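Local coordinates for O-methyltransferase (Saccharopolyspora spinosa, PDB 4CE0), which probably transfers a methyl group from S-adenosyl-L-methionine to the rhamnosyl 4'-hydroxyl of spinosyn, as a magnesium-binding O-methyltransferase of antibiotic biosynthesis, at residues Val15-Thr19 / Val50-Met54; Leu63-Glu68 / Phe92-Val96; Ala80-Val84 / Leu184-Leu188; Gly83-Gly87 / Val138-Ser142. The contacts are given in a common frame with arbitrary orientation. Residue numbers count along the deposited sequence, not the author numbering.

Contact 1 (Val15-Thr19 / Val50-Met54); sequences VLTNT and VAHTM. With SAH (S-adenosyl-L-homocysteine), chain B.
Thr53 and Met54 line the amino-acid end of the S-adenosyl-L-homocysteine pocket, and this contact docks their segment, 50-54, on the C-terminal end of helix 6-16. The helix stops in a Schellman motif: Asn18 takes positive phi (53/45), and its N bonds to Val15 O at 2.9 Å. Leu16 O faces the second segment and receives Thr53 N at 3.2 Å and, through a weak bond, His52 N at 3.0 Å, so one carbonyl holds two successive amides. The CA atoms pair as Leu16 with His52 (5.2 Å) and Asn18 with Ala51 (5.0 Å). Ala51, at phi/psi -52/150, points its methyl group into the helix end, with CB 3.4 Å from Leu16 O and 3.8 Å from Asn18 CB. Beyond it Asn18 ND2 lies 3.2 Å from Val50 CG2. On the helix side, Thr53 CG2 is 4.1 Å from both Leu16 CB and Thr17 CG2. Tyr21 of the second subunit hydrogen-bonds through its hydroxyl to Val15 O and His52 N, placing the contact at the dimer interface. Thr53 is extended with a t rotamer; its OG1 turns to the pocket, donates to SAH OXT at 2.6 Å and also caps Ile55 N in the turn leading into helix 56-73. Met54 N lies 3.0 Å from SAH N. A Schellman-terminated helix end thus meets a carboxylate-binding threonine at the edge of a Rossmann-like methyltransferase site.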
loop_
_atom_site.group_PDB
_atom_site.type_symbol
_atom_site.label_atom_id
_atom_site.label_comp_id
_atom_site.label_asym_id
_atom_site.label_seq_id
_atom_site.Cartn_x
_atom_site.Cartn_y
_atom_site.Cartn_z
ATOM N N VAL A 15 -3.796 1.644 2.867
ATOM C CA VAL A 15 -3.316 2.749 2.041
ATOM C C VAL A 15 -4.430 3.740 1.640
ATOM O O VAL A 15 -4.257 4.940 1.762
ATOM C CB VAL A 15 -2.611 2.222 0.783
ATOM C CG1 VAL A 15 -2.027 3.376 -0.009
ATOM C CG2 VAL A 15 -1.532 1.203 1.202
ATOM N N LEU A 16 -5.554 3.236 1.147
ATOM C CA LEU A 16 -6.627 4.102 0.666
ATOM C C LEU A 16 -7.229 4.984 1.773
ATOM O O LEU A 16 -7.696 6.082 1.511
ATOM C CB LEU A 16 -7.741 3.242 0.061
ATOM C CG LEU A 16 -7.404 2.571 -1.248
ATOM C CD1 LEU A 16 -8.414 1.432 -1.563
ATOM C CD2 LEU A 16 -7.393 3.598 -2.333
ATOM N N THR A 17 -7.246 4.474 3.001
ATOM C CA THR A 17 -7.670 5.245 4.171
ATOM C C THR A 17 -6.523 6.055 4.804
ATOM O O THR A 17 -6.722 6.750 5.796
ATOM C CB THR A 17 -8.170 4.311 5.256
ATOM O OG1 THR A 17 -7.183 3.304 5.446
ATOM C CG2 THR A 17 -9.512 3.644 4.860
ATOM N N ASN A 18 -5.331 5.928 4.234
ATOM C CA ASN A 18 -4.114 6.549 4.752
ATOM C C ASN A 18 -3.812 6.268 6.216
ATOM O O ASN A 18 -3.456 7.174 6.965
ATOM C CB ASN A 18 -4.150 8.042 4.515
ATOM C CG ASN A 18 -2.761 8.698 4.654
ATOM O OD1 ASN A 18 -1.723 8.076 4.409
ATOM N ND2 ASN A 18 -2.756 9.955 5.057
ATOM N N THR A 19 -3.944 5.015 6.627
ATOM C CA THR A 19 -3.558 4.625 7.982
ATOM C C THR A 19 -2.056 4.432 8.053
ATOM O O THR A 19 -1.506 4.354 9.144
ATOM C CB THR A 19 -4.223 3.312 8.468
ATOM O OG1 THR A 19 -3.683 2.196 7.745
ATOM C CG2 THR A 19 -5.714 3.361 8.281
ATOM N N VAL A 50 -5.617 13.824 3.038
ATOM C CA VAL A 50 -5.030 13.253 1.830
ATOM C C VAL A 50 -5.629 11.898 1.386
ATOM O O VAL A 50 -5.562 11.607 0.212
ATOM C CB VAL A 50 -3.480 13.217 1.870
ATOM C CG1 VAL A 50 -2.932 14.642 1.907
ATOM C CG2 VAL A 50 -2.971 12.425 3.037
ATOM N N ALA A 51 -6.214 11.100 2.284
ATOM C CA ALA A 51 -6.718 9.749 1.903
ATOM C C ALA A 51 -7.647 9.766 0.684
ATOM O O ALA A 51 -8.369 10.730 0.473
ATOM C CB ALA A 51 -7.447 9.091 3.058
ATOM N N HIS A 52 -7.646 8.677 -0.081
ATOM C CA HIS A 52 -8.397 8.605 -1.333
ATOM C C HIS A 52 -9.829 8.138 -1.151
ATOM O O HIS A 52 -10.652 8.224 -2.075
ATOM C CB HIS A 52 -7.671 7.722 -2.330
ATOM C CG HIS A 52 -6.430 8.352 -2.880
ATOM N ND1 HIS A 52 -5.310 7.623 -3.237
ATOM C CD2 HIS A 52 -6.113 9.649 -3.106
ATOM C CE1 HIS A 52 -4.378 8.442 -3.682
ATOM N NE2 HIS A 52 -4.838 9.685 -3.599
ATOM N N THR A 53 -10.128 7.657 0.040
ATOM C CA THR A 53 -11.512 7.414 0.426
ATOM C C THR A 53 -11.764 7.892 1.839
ATOM O O THR A 53 -10.856 7.889 2.670
ATOM C CB THR A 53 -11.898 5.907 0.341
ATOM O OG1 THR A 53 -13.300 5.776 0.576
ATOM C CG2 THR A 53 -11.148 5.070 1.370
ATOM N N MET A 54 -13.019 8.277 2.091
ATOM C CA MET A 54 -13.459 8.738 3.383
ATOM C C MET A 54 -14.268 7.653 4.114
ATOM O O MET A 54 -14.654 7.829 5.278
ATOM C CB MET A 54 -14.253 10.050 3.233
ATOM C CG MET A 54 -15.674 9.903 2.690
ATOM S SD MET A 54 -16.600 11.455 2.722
ATOM C CE MET A 54 -15.780 12.462 1.485
HETATM N N SAH B . -14.791 8.771 -0.265
HETATM C CA SAH B . -16.224 8.708 -0.597
HETATM C CB SAH B . -16.766 9.829 -1.449
HETATM C CG SAH B . -18.235 10.139 -1.732
HETATM S SD SAH B . -18.388 11.912 -1.356
HETATM C C SAH B . -16.190 7.461 -1.386
HETATM O O SAH B . -17.172 7.259 -2.082
HETATM O OXT SAH B . -15.006 6.805 -1.119
HETATM C "C5'" SAH B . -19.875 12.374 -2.314
HETATM C "C4'" SAH B . -19.655 12.442 -3.833
HETATM O "O4'" SAH B . -20.891 12.427 -4.516
HETATM C "C3'" SAH B . -18.945 13.710 -4.317
HETATM O "O3'" SAH B . -17.793 13.305 -5.026
HETATM C "C2'" SAH B . -19.939 14.474 -5.201
HETATM O "O2'" SAH B . -19.422 15.216 -6.326
HETATM C "C1'" SAH B . -20.890 13.345 -5.608
HETATM N N9 SAH B . -22.297 13.719 -5.889
HETATM C C8 SAH B . -23.278 13.913 -4.940
HETATM N N7 SAH B . -24.425 14.173 -5.582
HETATM C C5 SAH B . -24.212 14.110 -6.915
HETATM C C6 SAH B . -25.031 14.295 -8.031
HETATM N N6 SAH B . -26.324 14.585 -7.898
HETATM N N1 SAH B . -24.501 14.185 -9.294
HETATM C C2 SAH B . -23.173 13.867 -9.489
HETATM N N3 SAH B . -22.372 13.719 -8.380
HETATM C C4 SAH B . -22.878 13.799 -7.118
#

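Contact 2 (Leu63-Glu68 / Phe92-Val96); sequences LQHCVE and FMRAV
This is buried helix-helix packing between helices 56-73 and 88-100, which lie on one side of the central sheet and flank strand 78-82 in sequence. Both segments, 63-68 and 92-96, are regular helix; their axes approach to 10.2 Å and cross at -43°, with N-to-C directions 43° apart. The nearest CA pairs are Gln64 with Val96 and Val67 with Met93, each at 7.2 Å. Leu63 and Val67, one turn apart, point toward the partner helix, as do Phe92 and Val96. Leu63 (t, p) sits between two residues: its CD2 is 3.8 Å from Met93 CG, and its CG is 4.2 Å from Phe92 CD2, at the edge of the ring. Val67 and Val96, both t, meet at 3.5 Å between their CG1 atoms, while Val67 CG2 reaches Met93 CG at 4.3 Å. Met93 (m, t, m) runs on to Phe79 and Glu81 of strand 78-82, and Phe92 (t) also packs on Lys13 and Leu16 of helix 6-16. The polar groups gather along one border. Gln64 OE1 lies 3.6 Å from Phe92 CZ, near the ring plane, and accepts a hydrogen bond from Lys13, while Gln64 NE2 donates to Glu68 OE2 at 2.7 Å within its own helix. The interface between these segments is therefore held by apolar side-chain packing, its amide and carboxylate ends finding their partners along the border.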
loop_
_atom_site.group_PDB
_atom_site.type_symbol
_atom_site.label_atom_id
_atom_site.label_comp_id
_atom_site.label_asym_id
_atom_site.label_seq_id
_atom_site.Cartn_x
_atom_site.Cartn_y
_atom_site.Cartn_z
ATOM N N LEU A 63 -17.235 -3.695 1.371
ATOM C CA LEU A 63 -17.182 -3.622 -0.100
ATOM C C LEU A 63 -16.474 -4.864 -0.638
ATOM O O LEU A 63 -16.910 -5.475 -1.611
ATOM C CB LEU A 63 -16.488 -2.338 -0.530
ATOM C CG LEU A 63 -16.433 -1.993 -2.021
ATOM C CD1 LEU A 63 -17.756 -2.170 -2.677
ATOM C CD2 LEU A 63 -15.965 -0.535 -2.200
ATOM N N GLN A 64 -15.420 -5.284 0.046
ATOM C CA GLN A 64 -14.667 -6.466 -0.368
ATOM C C GLN A 64 -15.543 -7.735 -0.256
ATOM O O GLN A 64 -15.501 -8.581 -1.130
ATOM C CB GLN A 64 -13.429 -6.648 0.500
ATOM C CG GLN A 64 -12.591 -7.892 0.097
ATOM C CD GLN A 64 -11.254 -7.959 0.810
ATOM O OE1 GLN A 64 -10.826 -6.993 1.434
ATOM N NE2 GLN A 64 -10.597 -9.123 0.740
ATOM N N HIS A 65 -16.282 -7.868 0.845
ATOM C CA HIS A 65 -17.190 -9.014 1.080
ATOM C C HIS A 65 -18.187 -9.118 -0.054
ATOM O O HIS A 65 -18.369 -10.187 -0.643
ATOM C CB HIS A 65 -17.960 -8.833 2.405
ATOM C CG HIS A 65 -19.033 -9.862 2.637
ATOM N ND1 HIS A 65 -20.323 -9.715 2.171
ATOM C CD2 HIS A 65 -18.994 -11.049 3.284
ATOM C CE1 HIS A 65 -21.035 -10.774 2.519
ATOM N NE2 HIS A 65 -20.257 -11.594 3.202
ATOM N N CYS A 66 -18.803 -7.986 -0.413
ATOM C CA CYS A 66 -19.789 -7.971 -1.505
ATOM C C CYS A 66 -19.193 -8.309 -2.891
ATOM O O CYS A 66 -19.747 -9.089 -3.655
ATOM C CB CYS A 66 -20.507 -6.613 -1.572
ATOM S SG CYS A 66 -21.520 -6.246 -0.093
ATOM N N VAL A 67 -18.089 -7.670 -3.236
ATOM C CA VAL A 67 -17.466 -7.897 -4.520
ATOM C C VAL A 67 -17.033 -9.364 -4.573
ATOM O O VAL A 67 -17.225 -10.008 -5.606
ATOM C CB VAL A 67 -16.228 -6.968 -4.707
ATOM C CG1 VAL A 67 -15.399 -7.362 -5.967
ATOM C CG2 VAL A 67 -16.673 -5.493 -4.721
ATOM N N GLU A 68 -16.456 -9.885 -3.472
ATOM C CA GLU A 68 -15.952 -11.273 -3.477
ATOM C C GLU A 68 -17.079 -12.285 -3.633
ATOM O O GLU A 68 -16.900 -13.329 -4.269
ATOM C CB GLU A 68 -15.109 -11.591 -2.225
ATOM C CG GLU A 68 -13.658 -11.049 -2.340
ATOM C CD GLU A 68 -12.791 -11.304 -1.127
ATOM O OE1 GLU A 68 -13.230 -12.048 -0.238
ATOM O OE2 GLU A 68 -11.663 -10.762 -1.072
ATOM N N PHE A 92 -10.586 0.599 -5.050
ATOM C CA PHE A 92 -10.640 -0.670 -4.358
ATOM C C PHE A 92 -11.392 -1.741 -5.131
ATOM O O PHE A 92 -10.894 -2.841 -5.276
ATOM C CB PHE A 92 -11.247 -0.534 -2.965
ATOM C CG PHE A 92 -11.174 -1.789 -2.180
ATOM C CD1 PHE A 92 -9.937 -2.235 -1.694
ATOM C CD2 PHE A 92 -12.313 -2.555 -1.957
ATOM C CE1 PHE A 92 -9.856 -3.406 -0.971
ATOM C CE2 PHE A 92 -12.247 -3.729 -1.243
ATOM C CZ PHE A 92 -11.006 -4.156 -0.734
ATOM N N MET A 93 -12.564 -1.412 -5.676
ATOM C CA MET A 93 -13.299 -2.415 -6.450
ATOM C C MET A 93 -12.458 -2.874 -7.640
ATOM O O MET A 93 -12.421 -4.058 -7.979
ATOM C CB MET A 93 -14.642 -1.860 -6.938
ATOM C CG MET A 93 -15.555 -1.480 -5.841
ATOM S SD MET A 93 -17.227 -1.145 -6.412
ATOM C CE MET A 93 -16.991 0.489 -7.017
ATOM N N ARG A 94 -11.783 -1.945 -8.275
ATOM C CA ARG A 94 -10.937 -2.310 -9.420
ATOM C C ARG A 94 -9.800 -3.210 -8.942
ATOM O O ARG A 94 -9.371 -4.143 -9.640
ATOM C CB ARG A 94 -10.388 -1.074 -10.112
ATOM C CG ARG A 94 -9.316 -1.351 -11.222
ATOM C CD ARG A 94 -9.841 -2.075 -12.436
ATOM N NE ARG A 94 -8.777 -2.559 -13.335
ATOM C CZ ARG A 94 -8.264 -3.792 -13.310
ATOM N NH1 ARG A 94 -8.657 -4.690 -12.408
ATOM N NH2 ARG A 94 -7.333 -4.135 -14.178
ATOM N N ALA A 95 -9.337 -2.958 -7.727
ATOM C CA ALA A 95 -8.207 -3.748 -7.204
ATOM C C ALA A 95 -8.664 -5.168 -6.846
ATOM O O ALA A 95 -7.910 -6.125 -7.009
ATOM C CB ALA A 95 -7.581 -3.066 -6.028
ATOM N N VAL A 96 -9.900 -5.321 -6.377
ATOM C CA VAL A 96 -10.379 -6.668 -6.096
ATOM C C VAL A 96 -10.416 -7.515 -7.390
ATOM O O VAL A 96 -9.912 -8.652 -7.413
ATOM C CB VAL A 96 -11.731 -6.672 -5.410
ATOM C CG1 VAL A 96 -12.122 -8.098 -5.095
ATOM C CG2 VAL A 96 -11.688 -5.832 -4.125
#

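Contact 3 (Ala80-Val84 / Leu184-Leu188); sequences AETGV and LDGDL. With MG (magnesium ion), chain C; SAH (S-adenosyl-L-homocysteine), chain B.
Backbone pairing comes first. Strand 78-82 runs parallel to strand 179-184, with Thr82 bridged to Leu184 (CA-CA 5.1 Å), and Asp185 N donates to Thr82 O at 2.9 Å. Gly83 follows at phi/psi 108/97, where a CB would collide with Asp185 O; instead Gly83 CA makes a CA-H...O contact with Asp185 O at 3.6 Å. Among side chains, on the face Thr82 and Leu184 share, Thr82 OG1 packs 3.7 Å from Leu184 CG, meets water 1 at 2.8 Å and bonds Ser195. Among the charged groups, Glu81 OE2 and Asp185 OD2 stand 3.8 Å apart, and Arg183 makes a salt bridge to each. Glu81 OE2 lies 2.8 Å and Asp185 OD2 2.9 Å from SAH O. In the metal shell, Asp185 (t) binds magnesium through OD1 at 2.0 Å, with Asp212, Asp213 and waters 2, 3 and 4. Water 2 donates to Asp185 OD2 at 3.0 Å. Magnesium marks this metal-binding TylF/MycF-family enzyme; a cofactor at the C-terminal strand ends is usual for Rossmann-like class I methyltransferases.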
loop_
_atom_site.group_PDB
_atom_site.type_symbol
_atom_site.label_atom_id
_atom_site.label_comp_id
_atom_site.label_asym_id
_atom_site.label_seq_id
_atom_site.Cartn_x
_atom_site.Cartn_y
_atom_site.Cartn_z
ATOM N N ALA A 80 -20.571 -0.285 -9.919
ATOM C CA ALA A 80 -20.735 1.130 -10.087
ATOM C C ALA A 80 -20.790 1.820 -8.752
ATOM O O ALA A 80 -21.462 1.319 -7.845
ATOM C CB ALA A 80 -22.028 1.414 -10.893
ATOM N N GLU A 81 -20.120 2.972 -8.639
ATOM C CA GLU A 81 -20.313 3.849 -7.479
ATOM C C GLU A 81 -20.776 5.234 -7.903
ATOM O O GLU A 81 -20.150 5.908 -8.733
ATOM C CB GLU A 81 -19.081 3.959 -6.559
ATOM C CG GLU A 81 -19.406 4.733 -5.216
ATOM C CD GLU A 81 -18.196 5.075 -4.384
ATOM O OE1 GLU A 81 -17.164 5.471 -4.991
ATOM O OE2 GLU A 81 -18.275 4.964 -3.125
ATOM N N THR A 82 -21.897 5.641 -7.318
ATOM C CA THR A 82 -22.458 6.954 -7.542
ATOM C C THR A 82 -22.080 7.785 -6.356
ATOM O O THR A 82 -22.712 7.714 -5.280
ATOM C CB THR A 82 -24.002 6.947 -7.805
ATOM O OG1 THR A 82 -24.732 6.319 -6.733
ATOM C CG2 THR A 82 -24.297 6.218 -9.080
ATOM N N GLY A 83 -21.041 8.577 -6.575
ATOM C CA GLY A 83 -20.428 9.405 -5.544
ATOM C C GLY A 83 -19.070 8.819 -5.165
ATOM O O GLY A 83 -19.000 7.889 -4.346
ATOM N N VAL A 84 -18.010 9.361 -5.772
ATOM C CA VAL A 84 -16.669 8.773 -5.706
ATOM C C VAL A 84 -15.610 9.633 -5.015
ATOM O O VAL A 84 -14.607 9.096 -4.545
ATOM C CB VAL A 84 -16.179 8.363 -7.122
ATOM C CG1 VAL A 84 -17.295 7.695 -7.860
ATOM C CG2 VAL A 84 -15.608 9.569 -7.944
ATOM N N LEU A 184 -23.915 3.394 -3.426
ATOM C CA LEU A 184 -24.475 4.760 -3.383
ATOM C C LEU A 184 -23.776 5.532 -2.291
ATOM O O LEU A 184 -23.786 5.136 -1.111
ATOM C CB LEU A 184 -25.961 4.754 -3.118
ATOM C CG LEU A 184 -26.904 4.578 -4.297
ATOM C CD1 LEU A 184 -26.701 3.260 -4.984
ATOM C CD2 LEU A 184 -28.308 4.689 -3.779
ATOM N N ASP A 185 -23.122 6.604 -2.685
ATOM C CA ASP A 185 -22.426 7.429 -1.727
ATOM C C ASP A 185 -22.566 8.869 -2.158
ATOM O O ASP A 185 -21.607 9.622 -2.164
ATOM C CB ASP A 185 -20.956 7.002 -1.607
ATOM C CG ASP A 185 -20.331 7.402 -0.273
ATOM O OD1 ASP A 185 -20.989 8.168 0.494
ATOM O OD2 ASP A 185 -19.186 6.941 0.016
ATOM N N GLY A 186 -23.768 9.218 -2.594
ATOM C CA GLY A 186 -24.198 10.606 -2.653
ATOM C C GLY A 186 -25.050 10.779 -1.412
ATOM O O GLY A 186 -25.910 9.949 -1.116
ATOM N N ASP A 187 -24.799 11.826 -0.650
ATOM C CA ASP A 187 -25.501 12.001 0.610
ATOM C C ASP A 187 -26.959 12.456 0.457
ATOM O O ASP A 187 -27.811 12.123 1.275
ATOM C CB ASP A 187 -24.740 13.016 1.446
ATOM C CG ASP A 187 -23.370 12.506 1.856
ATOM O OD1 ASP A 187 -23.303 11.392 2.432
ATOM O OD2 ASP A 187 -22.366 13.197 1.583
ATOM N N LEU A 188 -27.242 13.214 -0.585
ATOM C CA LEU A 188 -28.528 13.883 -0.694
ATOM C C LEU A 188 -29.636 12.904 -1.033
ATOM O O LEU A 188 -29.397 11.841 -1.607
ATOM C CB LEU A 188 -28.453 14.964 -1.766
ATOM C CG LEU A 188 -27.207 15.859 -1.698
ATOM C CD1 LEU A 188 -27.273 16.971 -2.746
ATOM C CD2 LEU A 188 -27.094 16.460 -0.332
HETATM MG MG MG C . -20.755 8.252 2.528
HETATM N N SAH B . -14.791 8.771 -0.265
HETATM C CA SAH B . -16.224 8.708 -0.597
HETATM C CB SAH B . -16.766 9.829 -1.449
HETATM C CG SAH B . -18.235 10.139 -1.732
HETATM S SD SAH B . -18.388 11.912 -1.356
HETATM C C SAH B . -16.190 7.461 -1.386
HETATM O O SAH B . -17.172 7.259 -2.082
HETATM O OXT SAH B . -15.006 6.805 -1.119
HETATM C "C5'" SAH B . -19.875 12.374 -2.314
HETATM C "C4'" SAH B . -19.655 12.442 -3.833
HETATM O "O4'" SAH B . -20.891 12.427 -4.516
HETATM C "C3'" SAH B . -18.945 13.710 -4.317
HETATM O "O3'" SAH B . -17.793 13.305 -5.026
HETATM C "C2'" SAH B . -19.939 14.474 -5.201
HETATM O "O2'" SAH B . -19.422 15.216 -6.326
HETATM C "C1'" SAH B . -20.890 13.345 -5.608
HETATM N N9 SAH B . -22.297 13.719 -5.889
HETATM C C8 SAH B . -23.278 13.913 -4.940
HETATM N N7 SAH B . -24.425 14.173 -5.582
HETATM C C5 SAH B . -24.212 14.110 -6.915
HETATM C C6 SAH B . -25.031 14.295 -8.031
HETATM N N6 SAH B . -26.324 14.585 -7.898
HETATM N N1 SAH B . -24.501 14.185 -9.294
HETATM C C2 SAH B . -23.173 13.867 -9.489
HETATM N N3 SAH B . -22.372 13.719 -8.380
HETATM C C4 SAH B . -22.878 13.799 -7.118
HETATM O O HOH W 1 -25.703 8.171 -4.907
HETATM O O HOH W 2 -18.639 8.721 2.390
HETATM O O HOH W 3 -20.815 10.327 2.350
HETATM O O HOH W 4 -20.165 8.945 4.617
#

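Contact 4 (Gly83-Gly87 / Val138-Ser142); sequences GVWRG and VLGVS. With SAH (S-adenosyl-L-homocysteine), chain B.
Val138 opens the segment with its carbonyl directed at the indole of Trp85: Trp85 NE1 donates to Val138 O in a weak, nearly straight hydrogen bond of 3.4 Å (177° at the hydrogen). Leu139 (m, t) comes next, with O 3.5 Å from Trp85 CD1 near the ring plane and CD2 4.2 Å from the same carbon. Leu139 O is also 3.6 Å from SAH O3', bordering the ribose as well as the indole. The opposing segment, 83-87, is the glycine-bearing loop that follows the first strand of a Rossmann-like methyltransferase and wraps the cofactor. Its Val84-Gly87 portion is a type II' turn, closed by Gly87 N to Val84 O at 2.7 Å, with Trp85 at phi/psi 50/-118, as the second position (i+1) requires. The Trp85 rotamer (chi1 t, chi2 47°) swings the indole to 138-141. Trp85 N also makes a weak 3.1 Å hydrogen bond to SAH O3'. Gly83 has its CA so near the ribose that a CB would clash with SAH O4'. After Gly140 the chain brings Val141 to the nearest backbone approach, CA-CA 5.9 Å to Trp85. Val141 is extended and t, and its CG2 touches Trp85 CD1 at 3.7 Å and Arg86 CG at 3.9 Å. The guanidinium of Arg86 continues to Ala51 O. Water 5 lies 2.9 Å from Val141 O and 2.8 Å from Trp85 O. Ser142 then takes the N-cap of helix 143-152.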
loop_
_atom_site.group_PDB
_atom_site.type_symbol
_atom_site.label_atom_id
_atom_site.label_comp_id
_atom_site.label_asym_id
_atom_site.label_seq_id
_atom_site.Cartn_x
_atom_site.Cartn_y
_atom_site.Cartn_z
ATOM N N GLY A 83 -21.041 8.577 -6.575
ATOM C CA GLY A 83 -20.428 9.405 -5.544
ATOM C C GLY A 83 -19.070 8.819 -5.165
ATOM O O GLY A 83 -19.000 7.889 -4.346
ATOM N N VAL A 84 -18.010 9.361 -5.772
ATOM C CA VAL A 84 -16.669 8.773 -5.706
ATOM C C VAL A 84 -15.610 9.633 -5.015
ATOM O O VAL A 84 -14.607 9.096 -4.545
ATOM C CB VAL A 84 -16.179 8.363 -7.122
ATOM C CG1 VAL A 84 -17.295 7.695 -7.860
ATOM C CG2 VAL A 84 -15.608 9.569 -7.944
ATOM N N TRP A 85 -15.857 10.943 -4.903
ATOM C CA TRP A 85 -14.895 11.871 -4.296
ATOM C C TRP A 85 -13.538 11.637 -4.937
ATOM O O TRP A 85 -13.401 11.794 -6.159
ATOM C CB TRP A 85 -14.854 11.710 -2.781
ATOM C CG TRP A 85 -14.124 12.758 -2.023
ATOM C CD1 TRP A 85 -14.248 14.108 -2.179
ATOM C CD2 TRP A 85 -13.209 12.561 -0.926
ATOM N NE1 TRP A 85 -13.438 14.763 -1.276
ATOM C CE2 TRP A 85 -12.793 13.843 -0.501
ATOM C CE3 TRP A 85 -12.692 11.434 -0.284
ATOM C CZ2 TRP A 85 -11.872 14.024 0.537
ATOM C CZ3 TRP A 85 -11.762 11.617 0.741
ATOM C CH2 TRP A 85 -11.355 12.903 1.128
ATOM N N ARG A 86 -12.544 11.237 -4.148
ATOM C CA ARG A 86 -11.198 11.081 -4.686
ATOM C C ARG A 86 -10.989 9.753 -5.412
ATOM O O ARG A 86 -9.942 9.537 -6.040
ATOM C CB ARG A 86 -10.160 11.281 -3.581
ATOM C CG ARG A 86 -10.021 12.733 -3.148
ATOM C CD ARG A 86 -9.160 12.874 -1.931
ATOM N NE ARG A 86 -9.156 14.246 -1.431
ATOM C CZ ARG A 86 -8.795 14.603 -0.201
ATOM N NH1 ARG A 86 -8.392 13.693 0.681
ATOM N NH2 ARG A 86 -8.847 15.880 0.146
ATOM N N GLY A 87 -11.976 8.864 -5.307
ATOM C CA GLY A 87 -12.005 7.653 -6.119
ATOM C C GLY A 87 -11.659 6.372 -5.425
ATOM O O GLY A 87 -11.723 5.290 -6.033
ATOM N N VAL A 138 -15.026 21.291 -1.312
ATOM C CA VAL A 138 -13.771 20.568 -1.488
ATOM C C VAL A 138 -14.086 19.049 -1.346
ATOM O O VAL A 138 -13.220 18.196 -1.093
ATOM C CB VAL A 138 -12.664 21.096 -0.564
ATOM C CG1 VAL A 138 -12.493 20.234 0.729
ATOM C CG2 VAL A 138 -11.384 21.231 -1.378
ATOM N N LEU A 139 -15.373 18.760 -1.495
ATOM C CA LEU A 139 -15.857 17.478 -1.968
ATOM C C LEU A 139 -15.788 17.428 -3.491
ATOM O O LEU A 139 -16.130 16.411 -4.112
ATOM C CB LEU A 139 -17.295 17.307 -1.521
ATOM C CG LEU A 139 -17.408 17.262 -0.005
ATOM C CD1 LEU A 139 -18.817 17.669 0.439
ATOM C CD2 LEU A 139 -17.068 15.873 0.431
ATOM N N GLY A 140 -15.358 18.546 -4.077
ATOM C CA GLY A 140 -15.182 18.675 -5.508
ATOM C C GLY A 140 -13.801 18.240 -5.951
ATOM O O GLY A 140 -12.804 18.939 -5.712
ATOM N N VAL A 141 -13.747 17.082 -6.605
ATOM C CA VAL A 141 -12.496 16.527 -7.100
ATOM C C VAL A 141 -12.650 16.241 -8.587
ATOM O O VAL A 141 -13.504 15.428 -9.000
ATOM C CB VAL A 141 -12.140 15.238 -6.343
ATOM C CG1 VAL A 141 -10.779 14.666 -6.820
ATOM C CG2 VAL A 141 -12.148 15.485 -4.837
ATOM N N SER A 142 -11.851 16.943 -9.385
ATOM C CA SER A 142 -11.876 16.852 -10.845
ATOM C C SER A 142 -11.610 15.441 -11.388
ATOM O O SER A 142 -10.933 14.624 -10.750
ATOM C CB SER A 142 -10.810 17.793 -11.437
ATOM O OG SER A 142 -9.497 17.347 -11.106
HETATM N N SAH B . -14.791 8.771 -0.265
HETATM C CA SAH B . -16.224 8.708 -0.597
HETATM C CB SAH B . -16.766 9.829 -1.449
HETATM C CG SAH B . -18.235 10.139 -1.732
HETATM S SD SAH B . -18.388 11.912 -1.356
HETATM C C SAH B . -16.190 7.461 -1.386
HETATM O O SAH B . -17.172 7.259 -2.082
HETATM O OXT SAH B . -15.006 6.805 -1.119
HETATM C "C5'" SAH B . -19.875 12.374 -2.314
HETATM C "C4'" SAH B . -19.655 12.442 -3.833
HETATM O "O4'" SAH B . -20.891 12.427 -4.516
HETATM C "C3'" SAH B . -18.945 13.710 -4.317
HETATM O "O3'" SAH B . -17.793 13.305 -5.026
HETATM C "C2'" SAH B . -19.939 14.474 -5.201
HETATM O "O2'" SAH B . -19.422 15.216 -6.326
HETATM C "C1'" SAH B . -20.890 13.345 -5.608
HETATM N N9 SAH B . -22.297 13.719 -5.889
HETATM C C8 SAH B . -23.278 13.913 -4.940
HETATM N N7 SAH B . -24.425 14.173 -5.582
HETATM C C5 SAH B . -24.212 14.110 -6.915
HETATM C C6 SAH B . -25.031 14.295 -8.031
HETATM N N6 SAH B . -26.324 14.585 -7.898
HETATM N N1 SAH B . -24.501 14.185 -9.294
HETATM C C2 SAH B . -23.173 13.867 -9.489
HETATM N N3 SAH B . -22.372 13.719 -8.380
HETATM C C4 SAH B . -22.878 13.799 -7.118
HETATM O O HOH W 5 -15.127 13.247 -7.865
#

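Overall arrangement
Contacts 2 and 3 are buried, contacts 1 and 4 only partly so. Contact 2 is apolar helix packing beside the sheet; it touches contact 3 through Met93 CE and Glu81 CB, 4.1 Å apart, and contact 1 through Leu16 CD1 and Phe92 CB, 3.7 Å apart, but not contact 4. Contact 3, nearest the chain centre, is dominated instead by strand pairing, acidic groups and a metal. Contacts 3 and 4 share Gly83 and Val84, so one loop leaves the strand and enters the turn. Contact 1, which alone reaches the second subunit, meets contact 4 where Arg86 NH1 lies 3.0 Å from Ala51 O. Contacts 1, 3 and 4 all touch SAH.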